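Local structure of nitrilotriacetate monooxygenase component B (Bacillus cereus ATCC 14579, 3BPK) at residues R28-V33 against G44-F50; F32-V36 against V126-K130; I88-V94 against L182-S186; V139-I144 against D156-G160. The protein probably binds FMN and takes part, as a flavin-dependent oxidoreductase using NAD(P)H, in a monooxygenase system. All coordinates share one frame. Where two conformers were deposited one is given. Residues are numbered along the deposited sequence.

Contact 1 (R28-V33 against G44-F50); sequences RPVAFV and GAPYSYF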
loop_
_atom_site.group_PDB
_atom_site.type_symbol
_atom_site.label_atom_id
_atom_site.label_comp_id
_atom_site.label_asym_id
_atom_site.label_seq_id
_atom_site.Cartn_x
_atom_site.Cartn_y
_atom_site.Cartn_z
ATOM N N ARG B 28 -5.971 4.972 0.876
ATOM C CA ARG B 28 -5.349 3.763 0.286
ATOM C C ARG B 28 -5.809 3.566 -1.175
ATOM O O ARG B 28 -6.999 3.641 -1.458
ATOM C CB ARG B 28 -5.731 2.494 1.063
ATOM C CG ARG B 28 -5.194 2.559 2.502
ATOM C CD ARG B 28 -5.505 1.279 3.279
ATOM N NE ARG B 28 -6.919 0.924 3.374
ATOM C CZ ARG B 28 -7.797 1.555 4.182
ATOM N NH1 ARG B 28 -7.404 2.561 4.963
ATOM N NH2 ARG B 28 -9.070 1.164 4.238
ATOM N N PRO B 29 -4.877 3.286 -2.076
ATOM C CA PRO B 29 -5.288 3.034 -3.462
ATOM C C PRO B 29 -6.003 1.689 -3.522
ATOM O O PRO B 29 -5.693 0.789 -2.727
ATOM C CB PRO B 29 -3.962 2.993 -4.228
ATOM C CG PRO B 29 -2.948 2.569 -3.212
ATOM C CD PRO B 29 -3.414 3.174 -1.881
ATOM N N VAL B 30 -6.893 1.525 -4.497
ATOM C CA VAL B 30 -7.739 0.321 -4.527
ATOM C C VAL B 30 -7.456 -0.492 -5.787
ATOM O O VAL B 30 -7.670 0.008 -6.920
ATOM C CB VAL B 30 -9.273 0.716 -4.468
ATOM C CG1 VAL B 30 -10.195 -0.501 -4.504
ATOM C CG2 VAL B 30 -9.571 1.520 -3.176
ATOM N N ALA B 31 -6.958 -1.711 -5.586
ATOM C CA ALA B 31 -6.714 -2.628 -6.708
ATOM C C ALA B 31 -8.012 -3.355 -7.034
ATOM O O ALA B 31 -8.598 -4.005 -6.156
ATOM C CB ALA B 31 -5.625 -3.650 -6.355
ATOM N N PHE B 32 -8.452 -3.298 -8.298
ATOM C CA PHE B 32 -9.592 -4.121 -8.697
ATOM C C PHE B 32 -8.974 -5.316 -9.407
ATOM O O PHE B 32 -8.325 -5.147 -10.461
ATOM C CB PHE B 32 -10.537 -3.369 -9.614
ATOM C CG PHE B 32 -11.672 -4.196 -10.055
ATOM C CD1 PHE B 32 -12.576 -4.693 -9.117
ATOM C CD2 PHE B 32 -11.863 -4.484 -11.426
ATOM C CE1 PHE B 32 -13.638 -5.499 -9.520
ATOM C CE2 PHE B 32 -12.917 -5.284 -11.824
ATOM C CZ PHE B 32 -13.817 -5.778 -10.881
ATOM N N VAL B 33 -9.115 -6.494 -8.801
ATOM C CA VAL B 33 -8.314 -7.660 -9.239
ATOM C C VAL B 33 -9.203 -8.739 -9.836
ATOM O O VAL B 33 -10.170 -9.181 -9.179
ATOM C CB VAL B 33 -7.565 -8.288 -8.041
ATOM C CG1 VAL B 33 -6.730 -9.516 -8.488
ATOM C CG2 VAL B 33 -6.608 -7.262 -7.401
ATOM N N GLY B 44 -13.844 -11.158 -9.694
ATOM C CA GLY B 44 -13.271 -9.809 -9.516
ATOM C C GLY B 44 -13.650 -9.302 -8.150
ATOM O O GLY B 44 -14.759 -9.563 -7.644
ATOM N N ALA B 45 -12.715 -8.563 -7.559
ATOM C CA ALA B 45 -12.967 -7.923 -6.250
ATOM C C ALA B 45 -11.978 -6.807 -6.003
ATOM O O ALA B 45 -10.888 -6.830 -6.554
ATOM C CB ALA B 45 -12.879 -8.942 -5.145
ATOM N N PRO B 46 -12.383 -5.794 -5.211
ATOM C CA PRO B 46 -11.505 -4.704 -4.857
ATOM C C PRO B 46 -10.731 -4.999 -3.571
ATOM O O PRO B 46 -11.286 -5.587 -2.622
ATOM C CB PRO B 46 -12.489 -3.538 -4.600
ATOM C CG PRO B 46 -13.725 -4.230 -4.097
ATOM C CD PRO B 46 -13.768 -5.581 -4.727
ATOM N N TYR B 47 -9.484 -4.518 -3.540
ATOM C CA TYR B 47 -8.577 -4.681 -2.390
ATOM C C TYR B 47 -7.832 -3.379 -2.154
ATOM O O TYR B 47 -7.079 -2.951 -3.045
ATOM C CB TYR B 47 -7.539 -5.793 -2.671
ATOM C CG TYR B 47 -8.222 -7.123 -2.863
ATOM C CD1 TYR B 47 -8.640 -7.872 -1.749
ATOM C CD2 TYR B 47 -8.570 -7.598 -4.140
ATOM C CE1 TYR B 47 -9.316 -9.080 -1.893
ATOM C CE2 TYR B 47 -9.258 -8.810 -4.290
ATOM C CZ TYR B 47 -9.627 -9.544 -3.175
ATOM O OH TYR B 47 -10.341 -10.718 -3.329
ATOM N N SER B 48 -8.010 -2.746 -0.980
ATOM C CA SER B 48 -7.300 -1.511 -0.723
ATOM C C SER B 48 -5.929 -1.706 -0.062
ATOM O O SER B 48 -5.205 -0.719 0.140
ATOM C CB SER B 48 -8.155 -0.545 0.105
ATOM O OG SER B 48 -8.179 -0.960 1.481
ATOM N N TYR B 49 -5.575 -2.964 0.270
ATOM C CA TYR B 49 -4.245 -3.207 0.867
ATOM C C TYR B 49 -3.292 -3.476 -0.291
ATOM O O TYR B 49 -2.830 -4.593 -0.519
ATOM C CB TYR B 49 -4.226 -4.352 1.884
ATOM C CG TYR B 49 -5.107 -4.196 3.090
ATOM C CD1 TYR B 49 -5.932 -3.075 3.303
ATOM C CD2 TYR B 49 -5.161 -5.235 4.012
ATOM C CE1 TYR B 49 -6.775 -3.015 4.415
ATOM C CE2 TYR B 49 -5.978 -5.163 5.131
ATOM C CZ TYR B 49 -6.761 -4.063 5.329
ATOM O OH TYR B 49 -7.590 -3.973 6.450
ATOM N N PHE B 50 -3.016 -2.401 -1.030
ATOM C CA PHE B 50 -2.401 -2.454 -2.362
ATOM C C PHE B 50 -1.280 -1.405 -2.437
ATOM O O PHE B 50 -1.450 -0.245 -2.032
ATOM C CB PHE B 50 -3.504 -2.018 -3.341
ATOM C CG PHE B 50 -3.073 -1.783 -4.776
ATOM C CD1 PHE B 50 -2.198 -2.650 -5.445
ATOM C CD2 PHE B 50 -3.665 -0.730 -5.478
ATOM C CE1 PHE B 50 -1.899 -2.429 -6.812
ATOM C CE2 PHE B 50 -3.383 -0.521 -6.822
ATOM C CZ PHE B 50 -2.518 -1.367 -7.483
#

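Contact 2 (F32-V36 against V126-K130); sequences FVTSV and VPGVK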
loop_
_atom_site.group_PDB
_atom_site.type_symbol
_atom_site.label_atom_id
_atom_site.label_comp_id
_atom_site.label_asym_id
_atom_site.label_seq_id
_atom_site.Cartn_x
_atom_site.Cartn_y
_atom_site.Cartn_z
ATOM N N PHE B 32 -8.452 -3.298 -8.298
ATOM C CA PHE B 32 -9.592 -4.121 -8.697
ATOM C C PHE B 32 -8.974 -5.316 -9.407
ATOM O O PHE B 32 -8.325 -5.147 -10.461
ATOM C CB PHE B 32 -10.537 -3.369 -9.614
ATOM C CG PHE B 32 -11.672 -4.196 -10.055
ATOM C CD1 PHE B 32 -12.576 -4.693 -9.117
ATOM C CD2 PHE B 32 -11.863 -4.484 -11.426
ATOM C CE1 PHE B 32 -13.638 -5.499 -9.520
ATOM C CE2 PHE B 32 -12.917 -5.284 -11.824
ATOM C CZ PHE B 32 -13.817 -5.778 -10.881
ATOM N N VAL B 33 -9.115 -6.494 -8.801
ATOM C CA VAL B 33 -8.314 -7.660 -9.239
ATOM C C VAL B 33 -9.203 -8.739 -9.836
ATOM O O VAL B 33 -10.170 -9.181 -9.179
ATOM C CB VAL B 33 -7.565 -8.288 -8.041
ATOM C CG1 VAL B 33 -6.730 -9.516 -8.488
ATOM C CG2 VAL B 33 -6.608 -7.262 -7.401
ATOM N N THR B 34 -8.870 -9.167 -11.067
ATOM C CA THR B 34 -9.590 -10.292 -11.695
ATOM C C THR B 34 -8.697 -11.526 -11.691
ATOM O O THR B 34 -7.454 -11.445 -11.766
ATOM C CB THR B 34 -10.072 -10.008 -13.141
ATOM O OG1 THR B 34 -8.970 -9.586 -13.958
ATOM C CG2 THR B 34 -11.142 -8.940 -13.117
ATOM N N SER B 35 -9.353 -12.678 -11.605
ATOM C CA SER B 35 -8.670 -13.954 -11.488
ATOM C C SER B 35 -9.674 -14.999 -11.977
ATOM O O SER B 35 -10.884 -14.713 -12.074
ATOM C CB SER B 35 -8.262 -14.214 -10.011
ATOM O OG SER B 35 -9.403 -14.320 -9.155
ATOM N N VAL B 36 -9.183 -16.197 -12.292
ATOM C CA VAL B 36 -10.060 -17.225 -12.903
ATOM C C VAL B 36 -10.012 -18.506 -12.079
ATOM O O VAL B 36 -8.925 -18.913 -11.641
ATOM C CB VAL B 36 -9.643 -17.493 -14.382
ATOM C CG1 VAL B 36 -10.497 -18.625 -14.981
ATOM C CG2 VAL B 36 -9.848 -16.207 -15.224
ATOM N N VAL B 126 -5.634 -14.837 -17.995
ATOM C CA VAL B 126 -6.718 -14.281 -17.198
ATOM C C VAL B 126 -7.164 -12.955 -17.822
ATOM O O VAL B 126 -6.342 -12.044 -17.999
ATOM C CB VAL B 126 -6.214 -13.993 -15.771
ATOM C CG1 VAL B 126 -7.253 -13.200 -14.986
ATOM C CG2 VAL B 126 -5.833 -15.285 -15.066
ATOM N N PRO B 127 -8.452 -12.849 -18.183
ATOM C CA PRO B 127 -8.951 -11.583 -18.730
ATOM C C PRO B 127 -9.001 -10.473 -17.678
ATOM O O PRO B 127 -9.089 -10.763 -16.467
ATOM C CB PRO B 127 -10.396 -11.895 -19.106
ATOM C CG PRO B 127 -10.510 -13.361 -19.132
ATOM C CD PRO B 127 -9.493 -13.904 -18.173
ATOM N N GLY B 128 -8.975 -9.232 -18.149
ATOM C CA GLY B 128 -9.315 -8.079 -17.321
ATOM C C GLY B 128 -10.689 -7.562 -17.703
ATOM O O GLY B 128 -11.504 -8.285 -18.325
ATOM N N VAL B 129 -10.950 -6.314 -17.323
ATOM C CA VAL B 129 -12.173 -5.631 -17.727
ATOM C C VAL B 129 -11.860 -4.405 -18.586
ATOM O O VAL B 129 -10.920 -3.659 -18.311
ATOM C CB VAL B 129 -13.081 -5.265 -16.529
ATOM C CG1 VAL B 129 -13.507 -6.539 -15.773
ATOM C CG2 VAL B 129 -12.431 -4.241 -15.565
ATOM N N LYS B 130 -12.692 -4.191 -19.609
ATOM C CA LYS B 130 -12.511 -3.096 -20.534
ATOM C C LYS B 130 -12.714 -1.716 -19.901
ATOM O O LYS B 130 -12.093 -0.744 -20.335
ATOM C CB LYS B 130 -13.507 -3.293 -21.707
ATOM C CG LYS B 130 -13.359 -2.293 -22.807
ATOM C CD LYS B 130 -14.412 -2.610 -23.894
ATOM C CE LYS B 130 -14.556 -1.468 -24.898
ATOM N NZ LYS B 130 -13.342 -1.520 -25.729
#

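Contact 3 (I88-V94 against L182-S186); sequences ISDESYV and LKPIS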
loop_
_atom_site.group_PDB
_atom_site.type_symbol
_atom_site.label_atom_id
_atom_site.label_comp_id
_atom_site.label_asym_id
_atom_site.label_seq_id
_atom_site.Cartn_x
_atom_site.Cartn_y
_atom_site.Cartn_z
ATOM N N ILE B 88 -6.412 -0.321 -12.034
ATOM C CA ILE B 88 -6.542 0.906 -11.231
ATOM C C ILE B 88 -8.033 1.269 -11.151
ATOM O O ILE B 88 -8.768 1.245 -12.157
ATOM C CB ILE B 88 -5.774 2.073 -11.889
ATOM C CG1 ILE B 88 -4.277 1.724 -11.983
ATOM C CG2 ILE B 88 -5.997 3.391 -11.131
ATOM C CD1 ILE B 88 -3.642 1.307 -10.660
ATOM N N SER B 89 -8.485 1.563 -9.938
ATOM C CA SER B 89 -9.881 1.965 -9.692
ATOM C C SER B 89 -10.030 3.457 -9.847
ATOM O O SER B 89 -9.250 4.243 -9.301
ATOM C CB SER B 89 -10.325 1.551 -8.268
ATOM O OG SER B 89 -10.194 0.161 -8.080
ATOM N N ASP B 90 -11.072 3.851 -10.566
ATOM C CA ASP B 90 -11.278 5.268 -10.831
ATOM C C ASP B 90 -12.758 5.659 -10.823
ATOM O O ASP B 90 -13.650 4.782 -10.777
ATOM C CB ASP B 90 -10.532 5.722 -12.107
ATOM C CG ASP B 90 -11.165 5.210 -13.383
ATOM O OD1 ASP B 90 -12.416 5.241 -13.501
ATOM O OD2 ASP B 90 -10.396 4.798 -14.280
ATOM N N GLU B 91 -13.020 6.973 -10.826
ATOM C CA GLU B 91 -14.401 7.458 -10.695
ATOM C C GLU B 91 -15.318 6.941 -11.817
ATOM O O GLU B 91 -16.542 6.802 -11.593
ATOM C CB GLU B 91 -14.422 8.978 -10.673
ATOM C CG GLU B 91 -13.768 9.584 -9.430
ATOM C CD GLU B 91 -13.883 11.109 -9.355
ATOM O OE1 GLU B 91 -14.893 11.669 -9.877
ATOM O OE2 GLU B 91 -12.962 11.749 -8.802
ATOM N N SER B 92 -14.748 6.596 -12.979
ATOM C CA SER B 92 -15.604 6.215 -14.140
ATOM C C SER B 92 -16.268 4.855 -13.963
ATOM O O SER B 92 -17.233 4.548 -14.649
ATOM C CB SER B 92 -14.825 6.232 -15.454
ATOM O OG SER B 92 -13.875 5.167 -15.551
ATOM N N TYR B 93 -15.750 4.011 -13.070
ATOM C CA TYR B 93 -16.368 2.684 -12.896
ATOM C C TYR B 93 -16.408 2.211 -11.442
ATOM O O TYR B 93 -16.695 1.049 -11.188
ATOM C CB TYR B 93 -15.786 1.627 -13.868
ATOM C CG TYR B 93 -14.413 1.065 -13.557
ATOM C CD1 TYR B 93 -14.258 -0.311 -13.296
ATOM C CD2 TYR B 93 -13.278 1.878 -13.555
ATOM C CE1 TYR B 93 -13.027 -0.856 -13.019
ATOM C CE2 TYR B 93 -11.995 1.324 -13.253
ATOM C CZ TYR B 93 -11.904 -0.044 -12.999
ATOM O OH TYR B 93 -10.693 -0.629 -12.694
ATOM N N VAL B 94 -16.168 3.127 -10.488
ATOM C CA VAL B 94 -16.220 2.747 -9.080
ATOM C C VAL B 94 -17.606 2.229 -8.653
ATOM O O VAL B 94 -17.708 1.372 -7.780
ATOM C CB VAL B 94 -15.709 3.887 -8.143
ATOM C CG1 VAL B 94 -16.634 5.144 -8.257
ATOM C CG2 VAL B 94 -15.571 3.383 -6.704
ATOM N N LEU B 182 -7.079 10.705 -14.789
ATOM C CA LEU B 182 -7.349 9.369 -14.256
ATOM C C LEU B 182 -8.499 9.356 -13.245
ATOM O O LEU B 182 -9.337 8.452 -13.274
ATOM C CB LEU B 182 -6.085 8.825 -13.607
ATOM C CG LEU B 182 -6.188 7.424 -12.965
ATOM C CD1 LEU B 182 -6.620 6.294 -13.966
ATOM C CD2 LEU B 182 -4.863 7.066 -12.262
ATOM N N LYS B 183 -8.518 10.340 -12.337
ATOM C CA LYS B 183 -9.532 10.398 -11.268
ATOM C C LYS B 183 -9.542 9.103 -10.439
ATOM O O LYS B 183 -10.566 8.420 -10.268
ATOM C CB LYS B 183 -10.922 10.727 -11.804
ATOM C CG LYS B 183 -10.950 12.090 -12.473
ATOM C CD LYS B 183 -12.335 12.475 -12.907
ATOM C CE LYS B 183 -12.471 14.003 -12.987
ATOM N NZ LYS B 183 -11.376 14.675 -13.782
ATOM N N PRO B 184 -8.379 8.767 -9.886
ATOM C CA PRO B 184 -8.311 7.527 -9.108
ATOM C C PRO B 184 -9.177 7.641 -7.859
ATOM O O PRO B 184 -9.380 8.755 -7.342
ATOM C CB PRO B 184 -6.833 7.454 -8.732
ATOM C CG PRO B 184 -6.401 8.948 -8.632
ATOM C CD PRO B 184 -7.123 9.535 -9.855
ATOM N N ILE B 185 -9.705 6.509 -7.392
ATOM C CA ILE B 185 -10.416 6.516 -6.106
ATOM C C ILE B 185 -9.604 5.803 -5.020
ATOM O O ILE B 185 -8.787 4.898 -5.314
ATOM C CB ILE B 185 -11.860 5.961 -6.212
ATOM C CG1 ILE B 185 -11.863 4.514 -6.636
ATOM C CG2 ILE B 185 -12.757 6.829 -7.134
ATOM C CD1 ILE B 185 -11.952 3.589 -5.465
ATOM N N SER B 186 -9.804 6.229 -3.770
ATOM C CA SER B 186 -9.093 5.620 -2.664
ATOM C C SER B 186 -10.054 5.259 -1.554
ATOM O O SER B 186 -11.168 5.758 -1.509
ATOM C CB SER B 186 -7.997 6.553 -2.157
ATOM O OG SER B 186 -8.521 7.839 -1.845
HETATM O O HOH W 1 -9.873 7.253 -15.788
HETATM O O HOH W 2 -10.415 11.143 -8.125
#

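Contact 4 (V139-I144 against D156-G160); sequences VLERAI and DLLIG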
loop_
_atom_site.group_PDB
_atom_site.type_symbol
_atom_site.label_atom_id
_atom_site.label_comp_id
_atom_site.label_asym_id
_atom_site.label_seq_id
_atom_site.Cartn_x
_atom_site.Cartn_y
_atom_site.Cartn_z
ATOM N N VAL B 139 1.962 -11.783 -13.309
ATOM C CA VAL B 139 2.230 -13.167 -12.902
ATOM C C VAL B 139 2.540 -13.160 -11.397
ATOM O O VAL B 139 3.043 -12.167 -10.825
ATOM C CB VAL B 139 3.378 -13.839 -13.704
ATOM C CG1 VAL B 139 3.024 -13.911 -15.198
ATOM C CG2 VAL B 139 4.696 -13.077 -13.489
ATOM N N LEU B 140 2.227 -14.271 -10.752
ATOM C CA LEU B 140 2.410 -14.335 -9.317
ATOM C C LEU B 140 3.869 -14.668 -9.027
ATOM O O LEU B 140 4.354 -15.772 -9.397
ATOM C CB LEU B 140 1.500 -15.415 -8.742
ATOM C CG LEU B 140 1.598 -15.532 -7.212
ATOM C CD1 LEU B 140 1.049 -14.277 -6.535
ATOM C CD2 LEU B 140 0.902 -16.808 -6.683
ATOM N N GLU B 141 4.568 -13.732 -8.393
ATOM C CA GLU B 141 5.957 -13.967 -8.010
ATOM C C GLU B 141 6.027 -14.797 -6.750
ATOM O O GLU B 141 6.804 -15.748 -6.658
ATOM C CB GLU B 141 6.675 -12.645 -7.820
ATOM C CG GLU B 141 7.055 -12.026 -9.115
ATOM C CD GLU B 141 8.088 -12.860 -9.870
ATOM O OE1 GLU B 141 8.935 -13.521 -9.215
ATOM O OE2 GLU B 141 8.036 -12.882 -11.118
ATOM N N ARG B 142 5.208 -14.433 -5.772
ATOM C CA ARG B 142 5.069 -15.254 -4.554
ATOM C C ARG B 142 3.791 -14.880 -3.824
ATOM O O ARG B 142 3.274 -13.780 -3.989
ATOM C CB ARG B 142 6.316 -15.191 -3.648
ATOM C CG ARG B 142 6.519 -13.875 -2.976
ATOM C CD ARG B 142 7.717 -13.953 -1.999
ATOM N NE ARG B 142 9.034 -14.037 -2.658
ATOM C CZ ARG B 142 10.150 -14.374 -2.008
ATOM N NH1 ARG B 142 10.078 -14.730 -0.724
ATOM N NH2 ARG B 142 11.321 -14.417 -2.650
ATOM N N ALA B 143 3.263 -15.831 -3.054
ATOM C CA ALA B 143 2.145 -15.562 -2.161
ATOM C C ALA B 143 2.710 -15.831 -0.765
ATOM O O ALA B 143 3.301 -16.880 -0.538
ATOM C CB ALA B 143 0.952 -16.464 -2.475
ATOM N N ILE B 144 2.566 -14.864 0.138
ATOM C CA ILE B 144 3.178 -14.941 1.459
ATOM C C ILE B 144 2.068 -15.017 2.534
ATOM O O ILE B 144 1.390 -14.029 2.788
ATOM C CB ILE B 144 4.103 -13.702 1.751
ATOM C CG1 ILE B 144 5.046 -13.416 0.553
ATOM C CG2 ILE B 144 4.897 -13.975 3.052
ATOM C CD1 ILE B 144 5.663 -12.014 0.586
ATOM N N ASP B 156 -2.967 -13.555 2.764
ATOM C CA ASP B 156 -1.880 -13.902 1.861
ATOM C C ASP B 156 -1.508 -12.629 1.161
ATOM O O ASP B 156 -2.368 -11.982 0.532
ATOM C CB ASP B 156 -2.327 -14.943 0.832
ATOM C CG ASP B 156 -2.683 -16.257 1.508
ATOM O OD1 ASP B 156 -1.732 -17.014 1.787
ATOM O OD2 ASP B 156 -3.883 -16.426 1.843
ATOM N N LEU B 157 -0.232 -12.287 1.281
ATOM C CA LEU B 157 0.276 -11.101 0.592
ATOM C C LEU B 157 0.757 -11.568 -0.777
ATOM O O LEU B 157 1.726 -12.341 -0.869
ATOM C CB LEU B 157 1.408 -10.485 1.407
ATOM C CG LEU B 157 1.969 -9.175 0.882
ATOM C CD1 LEU B 157 0.937 -8.100 0.787
ATOM C CD2 LEU B 157 3.111 -8.713 1.812
ATOM N N LEU B 158 0.064 -11.123 -1.829
ATOM C CA LEU B 158 0.379 -11.560 -3.201
ATOM C C LEU B 158 1.359 -10.569 -3.775
ATOM O O LEU B 158 1.071 -9.372 -3.812
ATOM C CB LEU B 158 -0.876 -11.579 -4.068
ATOM C CG LEU B 158 -2.015 -12.468 -3.492
ATOM C CD1 LEU B 158 -3.203 -12.417 -4.487
ATOM C CD2 LEU B 158 -1.587 -13.936 -3.177
ATOM N N ILE B 159 2.502 -11.076 -4.240
ATOM C CA ILE B 159 3.477 -10.236 -4.937
ATOM C C ILE B 159 3.347 -10.532 -6.430
ATOM O O ILE B 159 3.557 -11.677 -6.859
ATOM C CB ILE B 159 4.938 -10.539 -4.479
ATOM C CG1 ILE B 159 5.078 -10.416 -2.939
ATOM C CG2 ILE B 159 5.916 -9.611 -5.187
ATOM C CD1 ILE B 159 4.616 -9.059 -2.365
ATOM N N GLY B 160 2.948 -9.526 -7.213
ATOM C CA GLY B 160 2.700 -9.742 -8.640
ATOM C C GLY B 160 3.768 -9.017 -9.430
ATOM O O GLY B 160 4.193 -7.907 -9.060
#

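Contact 1 (R28-V33 against G44-F50)
The aromatic ring of Phe50 folds back over the partner strand: Ala31 CB lies 3.5 Å from the centroid of the Phe50 ring and 11° off its normal, a CH-pi contact, while Pro29 CB comes within 3.9 Å of Phe50 CD2. The turn that allows this is centred on Tyr49, an inverse gamma turn with a weak hydrogen bond from Phe50 N to Ser48 O (3.0 Å). Before it, strands 31-33 and 44-47 run antiparallel (159°, axes 4.6 Å apart) as the two arms of a beta hairpin within the large antiparallel sheet of this flavin reductase-like domain. Two hydrogen-bonded pairs hold them: Ala31 N to Tyr47 O and Tyr47 N to Ala31 O, both 2.8 Å, then Val33 N to Ala45 O at 2.9 Å and Ala45 N to Val33 O at 3.1 Å. Past the regular pairing, Arg28 NE donates to Ser48 OG (3.0 Å, 166°), and Arg28 NH1 bonds to Ile25 O and Thr22 O. Asn51 of the second subunit donates to Phe50 O.

Contact 2 (F32-V36 against V126-K130)
Strand 32-36 and the segment 126-130 run in roughly opposing directions, 140° apart end to end, yet their backbones do not pair. The nearest CA atoms, Ser35 to Val126 and Thr34 to Gly128, are 6.0 and 6.1 Å apart, and no backbone-to-backbone hydrogen bond joins the two segments. Instead, strand 32-36 pairs with strands 42-54 and 83-88 of the main sheet, whereas strand 128-129 belongs to a separate two-stranded sheet with 118-119.

Side chains therefore make the junction. Phe32, Thr34 and Val36 all direct their CA-to-CB bonds toward the other segment. At its middle, Thr34 OG1 donates a hydrogen bond of 2.8 Å to Pro127 O. Hydrocarbon lies at both ends: Phe32 CE2 meets Val129 CG2 at 3.9 Å, near the plane of the ring, and Val36 CG2 touches Val126 CG1 at 4.0 Å and Pro127 CD at 3.8 Å. Ile111, from helix 110-113, packs on Phe32, Thr34 and Val129, and His87 NE2 is hydrogen-bonded to Val129 N, so helix 110-113 and strand 83-88 border the same join.

Strand 128-129 and the loop before it thus pack against strand 32-36 through 281 Å² of buried surface, and the single hydroxyl-to-carbonyl bond satisfies the buried Thr34 hydroxyl among apolar neighbours.

Contact 3 (I88-V94 against L182-S186)
Two connecting loops meet here in a single isolated beta bridge between Asp90 and Pro184, whose CA atoms are 4.1 Å apart. One loop leads from strand 83-88 to helix 94-100; the other leaves helix 179-182 at Lys183, which has positive phi (56°), and continues to strand 186-187. Two backbone hydrogen bonds flank the bridge: Ile185 N to Ser89 O (3.0 Å, 166°) and Glu91 N to Lys183 O (2.9 Å, 151°).

Ile185 has the largest buried area, 94 Å². Its CG2 lies 3.7 Å from Glu91 CG and its CD1 3.8 Å from Val94 CG2, while Ile88 CG2 meets Leu182 CD2 at 4.0 Å. Waters extend the polar contact. One donates to Leu182 O (2.8 Å) and weakly to Asp90 OD2 (2.9 Å); another donates to Glu91 OE2 and Pro184 O, each at 2.7 Å.

The first loop is also braced internally. Asp90 OD1 accepts from Ser92 N (2.7 Å) and Ser92 OG (2.5 Å), and Tyr93 OH donates to Ile88 O (2.7 Å). Phe200 of the second subunit packs on Ile185, and Leu202 of that subunit packs on Val94, placing the junction at the dimer interface. The bond from Asp90 OD1 to the backbone N two residues on defines an Asx turn, which here leads to Tyr93 at the N-cap of helix 94-100.

Contact 4 (V139-I144 against D156-G160)
Ile159 and Ile144, with 86 and 82 Å² covered, dominate this strand pair; Leu157 follows with 48 Å². All three send their CB atoms to the same face of the sheet. Ile144 CD1 lies 3.9 Å from Ile159 CG1, and Ile144 CB is 4.2 Å from Leu157 CB, so the Ile144 side chain touches two residues of the opposite strand. Ile159 also receives the aliphatic part of Arg142, whose CG is 3.7 Å from Ile159 CG1.

The backbone of Ile159 marks the irregularity. Its O accepts from Glu141 N at 2.8 Å and, weakly, from Arg142 N at 3.4 Å, while its N donates to Arg142 O (2.8 Å, 172°). Glu141 and Arg142 thus both stand opposite Ile159: a classic beta bulge in the hairpin of strands 134-146 and 155-168, part of the main antiparallel sheet. Helical phi/psi at Glu141 (-80/-45) absorbs the extra residue, and the register shifts by one between Leu140 and Arg142. Beyond the bulge pairing is regular, with Ile144 N to Leu157 O and Leu157 N to Ile144 O both 2.8 Å, and strand axes 172° apart in direction.

Across the dimer, Ile144 and Leu157 each pack on their own counterpart in the second subunit, and Ile159 packs on Leu157 of that subunit. On the other face Ala143 CB meets Leu158 CD2 at 3.7 Å, beside Ile79 of helix 73-81.

How the contacts relate
The centre of contact 1 lies about 2 Å from the centre of the chain; the centres of contacts 2, 3 and 4 are about 12, 11 and 14 Å from its own. Contacts 1 and 2 share Phe32 and Val33, so strand 28-36 both pairs within the main sheet and packs against the segment holding strand 128-129. Contact 3 joins contact 1 through a probable hydrogen bond between Val30 O and Ser89 OG, and meets contact 2 where Phe32 packs near Tyr93 OH. Along the chain, contacts 2 and 3 cross; contact 4 follows contacts 1 and 2, nested within the loop closed by contact 3, the centres of contacts 3 and 4 being about 24 Å apart. Contacts 1, 3 and 4 all touch the second subunit.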